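Local coordinates for protein DnaJ homolog subfamily C member 27-A (Xenopus laevis, PDB 6JMG) that binds GTP through a Rab-type small GTPase domain, carries a DnaJ domain as well, and may act as a GTPase regulating the MEK/ERK pathway, at residues I93-V98 / C132-D137. Residues are numbered along the deposited sequence; the frame is centred on the assembly and turned at random.
With GTP (guanosine-5'-triphosphate), chain C.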
loop_
_atom_site.group_PDB
_atom_site.type_symbol
_atom_site.label_atom_id
_atom_site.label_comp_id
_atom_site.label_asym_id
_atom_site.label_seq_id
_atom_site.Cartn_x
_atom_site.Cartn_y
_atom_site.Cartn_z
ATOM N N ILE A 93 -8.676 -3.535 4.065
ATOM C CA ILE A 93 -8.839 -3.701 5.503
ATOM C C ILE A 93 -7.929 -4.854 5.906
ATOM O O ILE A 93 -8.221 -6.025 5.633
ATOM C CB ILE A 93 -10.309 -3.931 5.876
ATOM C CG1 ILE A 93 -11.125 -2.709 5.465
ATOM C CG2 ILE A 93 -10.482 -4.076 7.357
ATOM C CD1 ILE A 93 -12.622 -2.892 5.560
ATOM N N LEU A 94 -6.806 -4.519 6.532
ATOM C CA LEU A 94 -5.786 -5.491 6.907
ATOM C C LEU A 94 -5.858 -5.725 8.411
ATOM O O LEU A 94 -5.601 -4.807 9.196
ATOM C CB LEU A 94 -4.398 -4.998 6.496
ATOM C CG LEU A 94 -3.279 -6.048 6.550
ATOM C CD1 LEU A 94 -3.521 -7.117 5.519
ATOM C CD2 LEU A 94 -1.935 -5.426 6.314
ATOM N N VAL A 95 -6.174 -6.955 8.814
ATOM C CA VAL A 95 -6.605 -7.224 10.180
ATOM C C VAL A 95 -5.702 -8.275 10.801
ATOM O O VAL A 95 -5.296 -9.230 10.131
ATOM C CB VAL A 95 -8.081 -7.685 10.250
ATOM C CG1 VAL A 95 -8.577 -7.663 11.710
ATOM C CG2 VAL A 95 -8.997 -6.826 9.347
ATOM N N TYR A 96 -5.394 -8.088 12.090
ATOM C CA TYR A 96 -4.815 -9.131 12.926
ATOM C C TYR A 96 -5.454 -9.101 14.308
ATOM O O TYR A 96 -6.251 -8.214 14.642
ATOM C CB TYR A 96 -3.303 -9.000 13.067
ATOM C CG TYR A 96 -2.827 -7.757 13.754
ATOM C CD1 TYR A 96 -2.791 -6.532 13.086
ATOM C CD2 TYR A 96 -2.354 -7.808 15.059
ATOM C CE1 TYR A 96 -2.315 -5.379 13.723
ATOM C CE2 TYR A 96 -1.877 -6.676 15.700
ATOM C CZ TYR A 96 -1.859 -5.464 15.037
ATOM O OH TYR A 96 -1.385 -4.341 15.696
ATOM N N ASP A 97 -5.089 -10.104 15.105
ATOM C CA ASP A 97 -5.610 -10.319 16.450
ATOM C C ASP A 97 -4.486 -10.030 17.442
ATOM O O ASP A 97 -3.468 -10.731 17.453
ATOM C CB ASP A 97 -6.138 -11.755 16.562
ATOM C CG ASP A 97 -6.670 -12.117 17.950
ATOM O OD1 ASP A 97 -7.274 -13.210 18.054
ATOM O OD2 ASP A 97 -6.481 -11.358 18.930
ATOM N N VAL A 98 -4.680 -9.018 18.290
ATOM C CA VAL A 98 -3.650 -8.649 19.256
ATOM C C VAL A 98 -3.352 -9.783 20.222
ATOM O O VAL A 98 -2.325 -9.756 20.910
ATOM C CB VAL A 98 -4.052 -7.383 20.037
ATOM C CG1 VAL A 98 -4.206 -6.200 19.091
ATOM C CG2 VAL A 98 -5.342 -7.630 20.852
ATOM N N CYS A 132 -6.128 -3.031 11.154
ATOM C CA CYS A 132 -6.975 -3.184 12.331
ATOM C C CYS A 132 -6.346 -4.195 13.278
ATOM O O CYS A 132 -6.234 -5.387 12.958
ATOM C CB CYS A 132 -8.397 -3.600 11.939
ATOM S SG CYS A 132 -9.187 -2.413 10.828
ATOM N N ALA A 133 -5.908 -3.690 14.425
ATOM C CA ALA A 133 -5.449 -4.509 15.538
ATOM C C ALA A 133 -6.709 -4.859 16.308
ATOM O O ALA A 133 -7.195 -4.064 17.118
ATOM C CB ALA A 133 -4.435 -3.747 16.388
ATOM N N ASN A 134 -7.252 -6.038 16.041
ATOM C CA ASN A 134 -8.610 -6.362 16.425
ATOM C C ASN A 134 -8.654 -7.186 17.702
ATOM O O ASN A 134 -7.655 -7.778 18.117
ATOM C CB ASN A 134 -9.316 -7.119 15.306
ATOM C CG ASN A 134 -10.814 -7.088 15.455
ATOM O OD1 ASN A 134 -11.391 -6.064 15.849
ATOM N ND2 ASN A 134 -11.460 -8.214 15.157
ATOM N N LYS A 135 -9.848 -7.208 18.313
ATOM C CA LYS A 135 -10.162 -7.996 19.511
ATOM C C LYS A 135 -9.494 -7.437 20.769
ATOM O O LYS A 135 -9.158 -8.193 21.683
ATOM C CB LYS A 135 -9.790 -9.476 19.350
ATOM C CG LYS A 135 -10.307 -10.137 18.096
ATOM C CD LYS A 135 -10.267 -11.635 18.232
ATOM C CE LYS A 135 -10.872 -12.302 17.031
ATOM N NZ LYS A 135 -10.481 -13.723 16.942
ATOM N N ILE A 136 -9.344 -6.109 20.838
ATOM C CA ILE A 136 -8.806 -5.458 22.020
ATOM C C ILE A 136 -9.691 -5.681 23.248
ATOM O O ILE A 136 -9.248 -5.464 24.379
ATOM C CB ILE A 136 -8.608 -3.952 21.753
ATOM C CG1 ILE A 136 -9.904 -3.293 21.291
ATOM C CG2 ILE A 136 -7.532 -3.733 20.717
ATOM C CD1 ILE A 136 -9.720 -1.800 20.995
ATOM N N ASP A 137 -10.942 -6.083 23.047
ATOM C CA ASP A 137 -11.872 -6.349 24.140
ATOM C C ASP A 137 -11.561 -7.637 24.895
ATOM O O ASP A 137 -12.084 -7.836 25.995
ATOM C CB ASP A 137 -13.294 -6.447 23.598
ATOM C CG ASP A 137 -13.471 -7.644 22.667
ATOM O OD1 ASP A 137 -13.118 -7.526 21.466
ATOM O OD2 ASP A 137 -13.949 -8.702 23.140
HETATM P PG GTP C . -12.029 -16.117 8.038
HETATM O O1G GTP C . -13.166 -15.625 7.169
HETATM O O2G GTP C . -10.684 -15.734 7.474
HETATM O O3G GTP C . -12.110 -17.629 8.156
HETATM O O3B GTP C . -12.036 -15.447 9.511
HETATM P PB GTP C . -12.440 -13.912 9.787
HETATM O O1B GTP C . -11.236 -13.012 9.725
HETATM O O2B GTP C . -13.508 -13.366 8.869
HETATM O O3A GTP C . -12.913 -13.953 11.325
HETATM P PA GTP C . -14.437 -13.713 11.768
HETATM O O1A GTP C . -14.926 -12.324 11.438
HETATM O O2A GTP C . -15.354 -14.736 11.165
HETATM O "O5'" GTP C . -14.274 -13.960 13.335
HETATM C "C5'" GTP C . -13.681 -15.150 13.794
HETATM C "C4'" GTP C . -14.192 -15.399 15.209
HETATM O "O4'" GTP C . -13.693 -14.379 16.030
HETATM C "C3'" GTP C . -15.692 -15.335 15.352
HETATM O "O3'" GTP C . -15.977 -16.282 16.335
HETATM C "C2'" GTP C . -16.006 -13.978 15.936
HETATM O "O2'" GTP C . -17.072 -13.964 16.857
HETATM C "C1'" GTP C . -14.749 -13.695 16.698
HETATM N N9 GTP C . -14.448 -12.264 16.729
HETATM C C8 GTP C . -14.328 -11.419 15.653
HETATM N N7 GTP C . -13.994 -10.185 16.120
HETATM C C5 GTP C . -13.904 -10.242 17.468
HETATM C C6 GTP C . -13.597 -9.288 18.425
HETATM O O6 GTP C . -13.355 -8.126 18.105
HETATM N N1 GTP C . -13.547 -9.651 19.754
HETATM C C2 GTP C . -13.812 -10.943 20.137
HETATM N N2 GTP C . -13.773 -11.251 21.426
HETATM N N3 GTP C . -14.121 -11.897 19.182
HETATM C C4 GTP C . -14.172 -11.547 17.870
#
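Cys132 N gives its hydrogen to Leu94 O at 2.7 Å, one rung of a parallel ladder between two neighbouring strands of the Ras-like GTPase fold. Tyr96 then uses both its backbone groups, its N-H on Cys132 O and its carbonyl for Asn134 N, 2.8 Å from Tyr96 O. A fourth bond, Val98 N to Asn134 O, carries the pairing just beyond the end of strand 91-97.

The strand 128-134 runs straight into the NKxD motif, here Asn134-Lys135-Ile136-Asp137, which reads the guanine. Asp137 meets the base with both carboxylate oxygens, a two-pronged acceptor: OD1 receives GTP N1 at 2.8 Å and OD2 receives GTP N2 at 3.1 Å, while Ser164 also bonds OD1. Lys135 lies extended over the purine, its CG 3.4 Å from GTP C6, and its NZ reaches a weak 3.4 Å salt bridge with Asp97 OD1; the firmer partner of that amine is Glu26 O. Asp97 crosses the lysine chain at about a right angle and is itself fixed by bonds from OD2 to Gly99 N and from OD1 to His100 ND1. Asn134 ND2 bonds Val27 O and Asn134 OD1 bonds Thr163 OG1, tying the motif to the P-loop and to strand 159-163.

Packing follows on both faces of the sheet. Val95 CG1 lies against Cys132 CB and Asn134 CB, on the face covered by helix 29-38. On the face of Tyr96 and Ala133, the phenol ring lies over the alanine, with Ala133 CA 3.9 Å from the centroid of the Tyr96 ring, a CH-pi contact 21° off the ring normal, and Val98 CG1 touches the methyl of Ala133.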